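Local coordinates for protein particle-associated glycoside hydrolase (Acinetobacter phage Fri1, PDB 6C72) that depolymerises the capsular polysaccharide of Acinetobacter baumannii as a phage tailspike, probably by glycosidic cleavage that opens the way for virus entry, at residues V392-L403 against L416-R427; F433-F444 against T454-R462. All coordinates share one frame; numbering follows the deposited sequence.

How the contacts relate
Contact 1 (392-403 with 416-427) and contact 2 (433-444 with 454-462) follow one another along the chain, and their centres lie about 10 Å apart. Residues 422-424 of contact 1 carry the next strand, 443-444 of contact 2, in parallel: Ile423 N lies 2.7 Å from Ser443 O, a probable hydrogen bond. A second probable bond joins Gly419 O to Ser443 OG at 2.8 Å, so one serine serves both contacts. The zinc ion held by Glu424 belongs to contact 1; the side chain of Phe444 in contact 2 is about 7 Å from that of Glu424 at nearest atoms, and the Arg462 side chain comes within about 3 Å of a bound zinc ion. Both contacts also touch the second subunit of the trimer.

Contact 1: residues V392-L403 against L416-R427; sequences VITSGRFTNNTL and LVTGDFLIEGNR. With ZN (zinc ion), chain I.
Asn426 joins the end of strand 396-399 and the loop after it with both ends of its amide. Asn426 ND2 donates to Phe398 O at 2.8 Å, with that oxygen lying in the amide plane. Asn426 OD1 accepts from Asn401 N, also at 2.8 Å. Glu424 N reaches Phe398 O from the other face of its carbonyl plane, which gives this buried oxygen two donors. Setting CG anti to its carbonyl carbon (chi1 -60°), Asn426 brings its amide beside that of Asn401, the two planes 23° apart. Asn401 ND2 in turn lies over the centre of the Phe398 ring, 3.3 Å above its plane; it also donates to Val374 O, and Asn401 OD1 accepts from Cys377 N.

Tight packing continues on the face of Ile393, Phe421 and Phe398. Ile393 CG2 is 3.6 Å from Phe421 CD1, and Phe421 CZ meets Phe398 CB at 3.9 Å.

The solvent side lies at the outer ends of Arg397 and Glu424. These side chains run side by side, but Arg397 NH2 stays 3.6 Å from Glu424 OE1 with the flat groups 67° apart, and it instead donates to a water bound to the zinc ion. Glu424 chelates that ion through both carboxylate oxygens, with two waters among its ligands. At the corner, Thr418 OG1 donates to Thr394 O and accepts from Asp420 N in an ST turn. Pairing shifts by one residue between Ile393-Val417 and Gly396-Phe421, the extra residue being taken up at the 418-421 turn. Parallel strands, repeated corners and inward-stacked side chains are consistent with successive coils of the right-handed parallel beta-helix known from many phage tailspikes.

Contact 2: residues F433-F444 against T454-R462; sequences FENNIVATQASF and TVIQPVDRR
At the late end of the parallel beta-strand array, a short helical turn and the strand 443-444 are overlaid by the irregular segment 454-462. Ile456 enters from this segment: its CG2 sits over the centre of the Phe444 ring, 3.6 Å from the centroid and 7° off the normal, a CH-pi contact. The branching places CG2 anti to the backbone N, while Ile456 CG1 packs on Phe433 CD2 and CD1 lies 4.1 Å from Ala439 CB.

Phe444 and Val459 form a single antiparallel bridge, hydrogen-bonded in both directions, which ties the overlying segment to the strand that continues the parallel array from Phe421 and Ile423. Just beyond it, the extended Arg461 side chain reaches the carbonyls of Ala439 and Ala442, in and just after the helical turn 438-441. Arg461 NH1 donates to Ala442 O at 2.7 Å, in that carbonyl's plane, and to Ala439 O at 2.9 Å, from above the Ala439 carbonyl plane. Thr440 O lies over one guanidinium face and Val459 CG1 over the opposite one, so the group is sandwiched; a water links Arg461 NH2 to Ala439 O. Arg461 N also donates to Ser443 OG. Next door, Arg462 pairs with Asp460 through NE and NH2, a salt bridge with Arg462 NE 2.7 Å from Asp460 OD1. The same OD1 takes Arg462 N in an Asx turn, while Asp460 OD2 is hydrogen-bonded to Tyr468 OH of the second subunit.

Contact 1: residues V392-L403 against L416-R427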
loop_
_atom_site.group_PDB
_atom_site.type_symbol
_atom_site.label_atom_id
_atom_site.label_comp_id
_atom_site.label_asym_id
_atom_site.label_seq_id
_atom_site.Cartn_x
_atom_site.Cartn_y
_atom_site.Cartn_z
ATOM N N VAL A 392 -7.581 23.832 -6.751
ATOM C CA VAL A 392 -8.559 22.757 -6.759
ATOM C C VAL A 392 -7.862 21.460 -6.402
ATOM O O VAL A 392 -6.706 21.243 -6.776
ATOM C CB VAL A 392 -9.260 22.640 -8.136
ATOM C CG1 VAL A 392 -10.411 21.617 -8.085
ATOM C CG2 VAL A 392 -9.763 23.997 -8.591
ATOM N N ILE A 393 -8.560 20.603 -5.666
ATOM C CA ILE A 393 -8.172 19.207 -5.539
ATOM C C ILE A 393 -8.942 18.455 -6.613
ATOM O O ILE A 393 -10.145 18.226 -6.482
ATOM C CB ILE A 393 -8.462 18.643 -4.147
ATOM C CG1 ILE A 393 -7.807 19.506 -3.075
ATOM C CG2 ILE A 393 -7.975 17.202 -4.054
ATOM C CD1 ILE A 393 -8.118 19.060 -1.647
ATOM N N THR A 394 -8.234 18.067 -7.667
ATOM C CA THR A 394 -8.867 17.520 -8.851
ATOM C C THR A 394 -9.490 16.168 -8.579
ATOM O O THR A 394 -10.608 15.892 -9.027
ATOM C CB THR A 394 -7.824 17.418 -9.947
ATOM O OG1 THR A 394 -7.351 18.735 -10.223
ATOM C CG2 THR A 394 -8.415 16.829 -11.203
ATOM N N SER A 395 -8.785 15.303 -7.863
ATOM C CA SER A 395 -9.307 13.975 -7.590
ATOM C C SER A 395 -8.631 13.426 -6.349
ATOM O O SER A 395 -7.582 13.919 -5.913
ATOM C CB SER A 395 -9.068 13.027 -8.766
ATOM O OG SER A 395 -7.693 12.907 -9.018
ATOM N N GLY A 396 -9.214 12.372 -5.820
ATOM C CA GLY A 396 -8.596 11.666 -4.728
ATOM C C GLY A 396 -9.618 10.945 -3.871
ATOM O O GLY A 396 -10.804 10.879 -4.192
ATOM N N ARG A 397 -9.104 10.420 -2.762
ATOM C CA ARG A 397 -9.845 9.605 -1.816
ATOM C C ARG A 397 -9.522 10.105 -0.416
ATOM O O ARG A 397 -8.350 10.141 -0.017
ATOM C CB ARG A 397 -9.475 8.129 -1.966
ATOM C CG ARG A 397 -9.731 7.601 -3.357
ATOM C CD ARG A 397 -9.297 6.163 -3.509
ATOM N NE ARG A 397 -9.998 5.288 -2.570
ATOM C CZ ARG A 397 -11.188 4.726 -2.801
ATOM N NH1 ARG A 397 -11.831 4.948 -3.948
ATOM N NH2 ARG A 397 -11.735 3.930 -1.882
ATOM N N PHE A 398 -10.554 10.552 0.291
ATOM C CA PHE A 398 -10.496 11.003 1.678
ATOM C C PHE A 398 -11.306 9.986 2.484
ATOM O O PHE A 398 -12.520 10.116 2.631
ATOM C CB PHE A 398 -11.053 12.413 1.788
ATOM C CG PHE A 398 -10.849 13.053 3.127
ATOM C CD1 PHE A 398 -9.707 13.779 3.390
ATOM C CD2 PHE A 398 -11.830 12.979 4.107
ATOM C CE1 PHE A 398 -9.526 14.395 4.626
ATOM C CE2 PHE A 398 -11.651 13.596 5.335
ATOM C CZ PHE A 398 -10.489 14.301 5.598
ATOM N N THR A 399 -10.628 8.958 2.987
ATOM C CA THR A 399 -11.289 7.776 3.518
ATOM C C THR A 399 -10.909 7.511 4.971
ATOM O O THR A 399 -9.749 7.692 5.375
ATOM C CB THR A 399 -10.951 6.540 2.678
ATOM O OG1 THR A 399 -9.533 6.475 2.483
ATOM C CG2 THR A 399 -11.672 6.561 1.313
ATOM N N ASN A 400 -11.908 7.100 5.757
ATOM C CA ASN A 400 -11.679 6.569 7.091
ATOM C C ASN A 400 -10.929 7.552 7.978
ATOM O O ASN A 400 -10.123 7.150 8.807
ATOM C CB ASN A 400 -10.933 5.240 7.031
ATOM C CG ASN A 400 -11.694 4.195 6.249
ATOM O OD1 ASN A 400 -11.190 3.651 5.259
ATOM N ND2 ASN A 400 -12.921 3.906 6.682
ATOM N N ASN A 401 -11.173 8.840 7.807
ATOM C CA ASN A 401 -10.562 9.854 8.644
ATOM C C ASN A 401 -11.575 10.343 9.665
ATOM O O ASN A 401 -12.789 10.174 9.502
ATOM C CB ASN A 401 -10.059 11.031 7.801
ATOM C CG ASN A 401 -9.150 10.584 6.677
ATOM O OD1 ASN A 401 -8.059 10.075 6.942
ATOM N ND2 ASN A 401 -9.601 10.747 5.404
ATOM N N THR A 402 -11.066 10.976 10.714
ATOM C CA THR A 402 -11.904 11.581 11.736
ATOM C C THR A 402 -11.583 13.067 11.805
ATOM O O THR A 402 -10.414 13.456 11.870
ATOM C CB THR A 402 -11.691 10.893 13.095
ATOM O OG1 THR A 402 -12.139 9.535 13.017
ATOM C CG2 THR A 402 -12.447 11.611 14.239
ATOM N N LEU A 403 -12.603 13.892 11.734
ATOM C CA LEU A 403 -12.465 15.312 12.021
ATOM C C LEU A 403 -12.999 15.523 13.438
ATOM O O LEU A 403 -14.206 15.471 13.674
ATOM C CB LEU A 403 -13.183 16.162 10.978
ATOM C CG LEU A 403 -12.355 16.435 9.708
ATOM C CD1 LEU A 403 -12.181 15.185 8.828
ATOM C CD2 LEU A 403 -12.939 17.578 8.886
ATOM N N LEU A 416 -11.664 23.915 -3.070
ATOM C CA LEU A 416 -12.488 23.493 -4.200
ATOM C C LEU A 416 -12.065 22.093 -4.616
ATOM O O LEU A 416 -10.865 21.792 -4.656
ATOM C CB LEU A 416 -12.343 24.433 -5.388
ATOM C CG LEU A 416 -12.621 25.919 -5.186
ATOM C CD1 LEU A 416 -12.021 26.713 -6.340
ATOM C CD2 LEU A 416 -14.133 26.164 -5.080
ATOM N N VAL A 417 -13.040 21.222 -4.881
ATOM C CA VAL A 417 -12.757 19.871 -5.345
ATOM C C VAL A 417 -13.649 19.588 -6.547
ATOM O O VAL A 417 -14.474 20.413 -6.944
ATOM C CB VAL A 417 -12.953 18.800 -4.243
ATOM C CG1 VAL A 417 -12.184 19.164 -2.972
ATOM C CG2 VAL A 417 -14.435 18.539 -3.941
ATOM N N THR A 418 -13.484 18.409 -7.127
ATOM C CA THR A 418 -14.395 17.942 -8.163
ATOM C C THR A 418 -15.055 16.658 -7.681
ATOM O O THR A 418 -14.778 16.161 -6.582
ATOM C CB THR A 418 -13.673 17.729 -9.496
ATOM O OG1 THR A 418 -13.050 16.444 -9.505
ATOM C CG2 THR A 418 -12.620 18.792 -9.716
ATOM N N GLY A 419 -15.945 16.127 -8.513
ATOM C CA GLY A 419 -16.633 14.891 -8.193
ATOM C C GLY A 419 -15.737 13.680 -8.124
ATOM O O GLY A 419 -16.166 12.644 -7.603
ATOM N N ASP A 420 -14.509 13.783 -8.630
ATOM C CA ASP A 420 -13.557 12.692 -8.529
ATOM C C ASP A 420 -12.781 12.727 -7.215
ATOM O O ASP A 420 -11.828 11.966 -7.053
ATOM C CB ASP A 420 -12.620 12.707 -9.739
ATOM C CG ASP A 420 -13.368 12.467 -11.037
ATOM O OD1 ASP A 420 -14.216 11.541 -11.075
ATOM O OD2 ASP A 420 -13.148 13.219 -12.017
ATOM N N PHE A 421 -13.175 13.594 -6.286
ATOM C CA PHE A 421 -12.691 13.590 -4.905
ATOM C C PHE A 421 -13.726 12.856 -4.048
ATOM O O PHE A 421 -14.838 13.357 -3.841
ATOM C CB PHE A 421 -12.470 15.027 -4.423
ATOM C CG PHE A 421 -11.780 15.140 -3.085
ATOM C CD1 PHE A 421 -10.424 14.873 -2.956
ATOM C CD2 PHE A 421 -12.478 15.549 -1.963
ATOM C CE1 PHE A 421 -9.781 14.990 -1.721
ATOM C CE2 PHE A 421 -11.836 15.668 -0.729
ATOM C CZ PHE A 421 -10.481 15.386 -0.612
ATOM N N LEU A 422 -13.372 11.665 -3.569
ATOM C CA LEU A 422 -14.301 10.787 -2.869
ATOM C C LEU A 422 -14.139 10.922 -1.359
ATOM O O LEU A 422 -13.036 10.757 -0.827
ATOM C CB LEU A 422 -14.096 9.330 -3.291
ATOM C CG LEU A 422 -14.964 8.286 -2.572
ATOM C CD1 LEU A 422 -16.450 8.593 -2.758
ATOM C CD2 LEU A 422 -14.656 6.893 -3.077
ATOM N N ILE A 423 -15.251 11.185 -0.678
ATOM C CA ILE A 423 -15.310 11.354 0.770
ATOM C C ILE A 423 -16.160 10.212 1.323
ATOM O O ILE A 423 -17.383 10.180 1.122
ATOM C CB ILE A 423 -15.884 12.725 1.147
ATOM C CG1 ILE A 423 -14.970 13.829 0.593
ATOM C CG2 ILE A 423 -16.111 12.837 2.663
ATOM C CD1 ILE A 423 -15.453 15.218 0.858
ATOM N N GLU A 424 -15.515 9.271 2.009
ATOM C CA GLU A 424 -16.126 7.989 2.325
ATOM C C GLU A 424 -15.537 7.413 3.610
ATOM O O GLU A 424 -14.326 7.478 3.825
ATOM C CB GLU A 424 -15.911 7.020 1.164
ATOM C CG GLU A 424 -16.232 5.573 1.458
ATOM C CD GLU A 424 -16.010 4.689 0.237
ATOM O OE1 GLU A 424 -14.830 4.401 -0.075
ATOM O OE2 GLU A 424 -17.012 4.305 -0.418
ATOM N N GLY A 425 -16.399 6.816 4.437
ATOM C CA GLY A 425 -15.963 6.121 5.627
ATOM C C GLY A 425 -15.453 6.993 6.754
ATOM O O GLY A 425 -14.830 6.467 7.678
ATOM N N ASN A 426 -15.678 8.306 6.700
ATOM C CA ASN A 426 -15.127 9.251 7.658
ATOM C C ASN A 426 -16.039 9.415 8.876
ATOM O O ASN A 426 -17.244 9.167 8.818
ATOM C CB ASN A 426 -14.891 10.602 6.988
ATOM C CG ASN A 426 -13.914 10.504 5.821
ATOM O OD1 ASN A 426 -12.697 10.455 6.021
ATOM N ND2 ASN A 426 -14.440 10.434 4.606
ATOM N N ARG A 427 -15.441 9.843 9.992
ATOM C CA ARG A 427 -16.181 10.222 11.190
ATOM C C ARG A 427 -16.123 11.734 11.343
ATOM O O ARG A 427 -15.055 12.303 11.586
ATOM C CB ARG A 427 -15.629 9.533 12.431
ATOM C CG ARG A 427 -15.866 8.061 12.419
ATOM C CD ARG A 427 -16.204 7.602 13.808
ATOM N NE ARG A 427 -15.165 8.009 14.737
ATOM C CZ ARG A 427 -14.965 7.423 15.904
ATOM N NH1 ARG A 427 -15.745 6.413 16.272
ATOM N NH2 ARG A 427 -13.985 7.839 16.694
HETATM ZN ZN ZN I . -15.799 2.493 -1.225
HETATM O O HOH W 1 -11.036 14.571 -12.115
HETATM O O HOH W 2 -14.442 3.247 -2.878
HETATM O O HOH W 3 -18.018 1.772 -2.031
#

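Contact 2: residues F433-F444 against T454-R462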
loop_
_atom_site.group_PDB
_atom_site.type_symbol
_atom_site.label_atom_id
_atom_site.label_comp_id
_atom_site.label_asym_id
_atom_site.label_seq_id
_atom_site.Cartn_x
_atom_site.Cartn_y
_atom_site.Cartn_z
ATOM N N PHE A 433 -20.666 21.548 7.051
ATOM C CA PHE A 433 -20.485 21.855 5.639
ATOM C C PHE A 433 -21.368 23.027 5.214
ATOM O O PHE A 433 -21.576 23.233 4.015
ATOM C CB PHE A 433 -20.786 20.627 4.772
ATOM C CG PHE A 433 -19.694 19.575 4.769
ATOM C CD1 PHE A 433 -18.673 19.603 3.812
ATOM C CD2 PHE A 433 -19.701 18.536 5.705
ATOM C CE1 PHE A 433 -17.677 18.627 3.800
ATOM C CE2 PHE A 433 -18.713 17.559 5.691
ATOM C CZ PHE A 433 -17.690 17.609 4.740
ATOM N N GLU A 434 -21.915 23.780 6.174
ATOM C CA GLU A 434 -22.736 24.943 5.853
ATOM C C GLU A 434 -21.935 25.965 5.050
ATOM O O GLU A 434 -20.844 26.379 5.455
ATOM C CB GLU A 434 -23.282 25.587 7.132
ATOM C CG GLU A 434 -24.213 26.788 6.878
ATOM C CD GLU A 434 -24.740 27.470 8.153
ATOM O OE1 GLU A 434 -24.240 27.164 9.262
ATOM O OE2 GLU A 434 -25.658 28.323 8.044
ATOM N N ASN A 435 -22.487 26.360 3.900
ATOM C CA ASN A 435 -21.884 27.318 2.974
ATOM C C ASN A 435 -20.565 26.822 2.392
ATOM O O ASN A 435 -19.787 27.613 1.848
ATOM C CB ASN A 435 -21.667 28.684 3.636
ATOM C CG ASN A 435 -22.909 29.210 4.303
ATOM O OD1 ASN A 435 -22.861 29.700 5.432
ATOM N ND2 ASN A 435 -24.039 29.090 3.623
ATOM N N ASN A 436 -20.280 25.531 2.493
ATOM C CA ASN A 436 -19.055 24.966 1.943
ATOM C C ASN A 436 -19.371 24.316 0.605
ATOM O O ASN A 436 -19.997 23.253 0.558
ATOM C CB ASN A 436 -18.431 23.949 2.890
ATOM C CG ASN A 436 -17.028 23.555 2.451
ATOM O OD1 ASN A 436 -16.687 23.699 1.278
ATOM N ND2 ASN A 436 -16.213 23.062 3.379
ATOM N N ILE A 437 -18.853 24.911 -0.473
ATOM C CA ILE A 437 -19.134 24.436 -1.818
ATOM C C ILE A 437 -18.626 23.017 -2.040
ATOM O O ILE A 437 -19.136 22.312 -2.920
ATOM C CB ILE A 437 -18.524 25.420 -2.839
ATOM C CG1 ILE A 437 -19.033 25.125 -4.255
ATOM C CG2 ILE A 437 -16.976 25.420 -2.739
ATOM C CD1 ILE A 437 -18.653 26.170 -5.259
ATOM N N VAL A 438 -17.652 22.565 -1.244
ATOM C CA VAL A 438 -17.163 21.192 -1.372
ATOM C C VAL A 438 -18.317 20.205 -1.230
ATOM O O VAL A 438 -18.338 19.155 -1.892
ATOM C CB VAL A 438 -16.057 20.913 -0.325
ATOM C CG1 VAL A 438 -15.723 19.416 -0.240
ATOM C CG2 VAL A 438 -14.802 21.724 -0.620
ATOM N N ALA A 439 -19.306 20.533 -0.398
ATOM C CA ALA A 439 -20.426 19.624 -0.203
ATOM C C ALA A 439 -21.255 19.437 -1.468
ATOM O O ALA A 439 -21.924 18.408 -1.598
ATOM C CB ALA A 439 -21.317 20.119 0.942
ATOM N N THR A 440 -21.205 20.373 -2.414
ATOM C CA THR A 440 -21.927 20.216 -3.671
ATOM C C THR A 440 -21.044 19.693 -4.794
ATOM O O THR A 440 -21.543 19.449 -5.892
ATOM C CB THR A 440 -22.575 21.546 -4.114
ATOM O OG1 THR A 440 -21.570 22.442 -4.606
ATOM C CG2 THR A 440 -23.318 22.213 -2.967
ATOM N N GLN A 441 -19.751 19.515 -4.545
ATOM C CA GLN A 441 -18.795 19.117 -5.564
ATOM C C GLN A 441 -18.318 17.687 -5.408
ATOM O O GLN A 441 -18.243 16.955 -6.392
ATOM C CB GLN A 441 -17.576 20.038 -5.530
ATOM C CG GLN A 441 -17.851 21.475 -5.867
ATOM C CD GLN A 441 -16.614 22.319 -5.664
ATOM O OE1 GLN A 441 -15.779 22.019 -4.803
ATOM N NE2 GLN A 441 -16.478 23.372 -6.457
ATOM N N ALA A 442 -17.954 17.286 -4.193
ATOM C CA ALA A 442 -17.317 16.000 -3.993
ATOM C C ALA A 442 -18.325 14.860 -4.105
ATOM O O ALA A 442 -19.539 15.046 -3.996
ATOM C CB ALA A 442 -16.638 15.945 -2.623
ATOM N N SER A 443 -17.793 13.660 -4.318
ATOM C CA SER A 443 -18.573 12.452 -4.165
ATOM C C SER A 443 -18.530 12.033 -2.705
ATOM O O SER A 443 -17.460 12.019 -2.088
ATOM C CB SER A 443 -18.047 11.334 -5.062
ATOM O OG SER A 443 -18.410 11.575 -6.408
ATOM N N PHE A 444 -19.700 11.712 -2.158
ATOM C CA PHE A 444 -19.849 11.252 -0.785
ATOM C C PHE A 444 -20.396 9.831 -0.807
ATOM O O PHE A 444 -21.442 9.576 -1.415
ATOM C CB PHE A 444 -20.820 12.147 -0.007
ATOM C CG PHE A 444 -20.289 13.518 0.294
ATOM C CD1 PHE A 444 -20.380 14.532 -0.653
ATOM C CD2 PHE A 444 -19.742 13.805 1.536
ATOM C CE1 PHE A 444 -19.890 15.809 -0.369
ATOM C CE2 PHE A 444 -19.254 15.073 1.826
ATOM C CZ PHE A 444 -19.326 16.076 0.880
ATOM N N THR A 454 -23.139 18.420 10.013
ATOM C CA THR A 454 -24.050 18.537 8.878
ATOM C C THR A 454 -24.110 17.208 8.140
ATOM O O THR A 454 -23.113 16.770 7.555
ATOM C CB THR A 454 -23.591 19.649 7.938
ATOM O OG1 THR A 454 -23.662 20.911 8.613
ATOM C CG2 THR A 454 -24.461 19.681 6.682
ATOM N N VAL A 455 -25.272 16.561 8.168
ATOM C CA VAL A 455 -25.422 15.260 7.527
ATOM C C VAL A 455 -25.481 15.461 6.021
ATOM O O VAL A 455 -26.332 16.197 5.511
ATOM C CB VAL A 455 -26.667 14.525 8.045
ATOM C CG1 VAL A 455 -26.807 13.189 7.351
ATOM C CG2 VAL A 455 -26.573 14.316 9.552
ATOM N N ILE A 456 -24.546 14.844 5.308
ATOM C CA ILE A 456 -24.514 14.857 3.852
ATOM C C ILE A 456 -24.973 13.485 3.375
ATOM O O ILE A 456 -24.354 12.464 3.709
ATOM C CB ILE A 456 -23.115 15.195 3.311
ATOM C CG1 ILE A 456 -22.613 16.502 3.917
ATOM C CG2 ILE A 456 -23.152 15.341 1.791
ATOM C CD1 ILE A 456 -23.416 17.698 3.460
ATOM N N GLN A 457 -26.069 13.459 2.621
ATOM C CA GLN A 457 -26.516 12.214 2.029
ATOM C C GLN A 457 -25.474 11.738 1.023
ATOM O O GLN A 457 -24.824 12.553 0.361
ATOM C CB GLN A 457 -27.865 12.403 1.334
ATOM C CG GLN A 457 -28.978 12.802 2.272
ATOM C CD GLN A 457 -29.191 11.759 3.345
ATOM O OE1 GLN A 457 -29.105 10.555 3.056
ATOM N NE2 GLN A 457 -29.391 12.201 4.606
ATOM N N PRO A 458 -25.278 10.427 0.904
ATOM C CA PRO A 458 -24.370 9.918 -0.132
ATOM C C PRO A 458 -24.841 10.359 -1.507
ATOM O O PRO A 458 -26.038 10.370 -1.796
ATOM C CB PRO A 458 -24.450 8.399 0.037
ATOM C CG PRO A 458 -24.928 8.205 1.479
ATOM C CD PRO A 458 -25.853 9.351 1.732
ATOM N N VAL A 459 -23.890 10.748 -2.352
ATOM C CA VAL A 459 -24.196 11.243 -3.689
ATOM C C VAL A 459 -22.983 10.997 -4.573
ATOM O O VAL A 459 -21.846 11.290 -4.181
ATOM C CB VAL A 459 -24.596 12.734 -3.663
ATOM C CG1 VAL A 459 -23.549 13.583 -2.930
ATOM C CG2 VAL A 459 -24.825 13.262 -5.064
ATOM N N ASP A 460 -23.221 10.440 -5.761
ATOM C CA ASP A 460 -22.158 10.116 -6.705
ATOM C C ASP A 460 -22.012 11.245 -7.721
ATOM O O ASP A 460 -22.987 11.628 -8.381
ATOM C CB ASP A 460 -22.439 8.792 -7.409
ATOM C CG ASP A 460 -21.244 8.288 -8.223
ATOM O OD1 ASP A 460 -20.110 8.814 -8.035
ATOM O OD2 ASP A 460 -21.460 7.371 -9.061
ATOM N N ARG A 461 -20.795 11.791 -7.826
ATOM C CA ARG A 461 -20.467 12.834 -8.793
ATOM C C ARG A 461 -19.207 12.475 -9.583
ATOM O O ARG A 461 -18.567 13.354 -10.182
ATOM C CB ARG A 461 -20.310 14.186 -8.082
ATOM C CG ARG A 461 -21.526 14.573 -7.211
ATOM C CD ARG A 461 -21.459 15.999 -6.691
ATOM N NE ARG A 461 -22.695 16.420 -6.034
ATOM C CZ ARG A 461 -22.794 16.719 -4.735
ATOM N NH1 ARG A 461 -21.726 16.646 -3.952
ATOM N NH2 ARG A 461 -23.958 17.099 -4.214
ATOM N N ARG A 462 -18.826 11.203 -9.582
ATOM C CA ARG A 462 -17.606 10.799 -10.257
ATOM C C ARG A 462 -17.794 10.803 -11.771
ATOM O O ARG A 462 -18.879 10.528 -12.293
ATOM C CB ARG A 462 -17.172 9.412 -9.783
ATOM C CG ARG A 462 -16.706 9.357 -8.324
ATOM C CD ARG A 462 -16.592 7.904 -7.866
ATOM N NE ARG A 462 -17.905 7.271 -7.941
ATOM C CZ ARG A 462 -18.100 5.969 -8.125
ATOM N NH1 ARG A 462 -17.057 5.151 -8.258
ATOM N NH2 ARG A 462 -19.343 5.494 -8.191
HETATM O O HOH W 4 -24.264 16.944 -1.378
#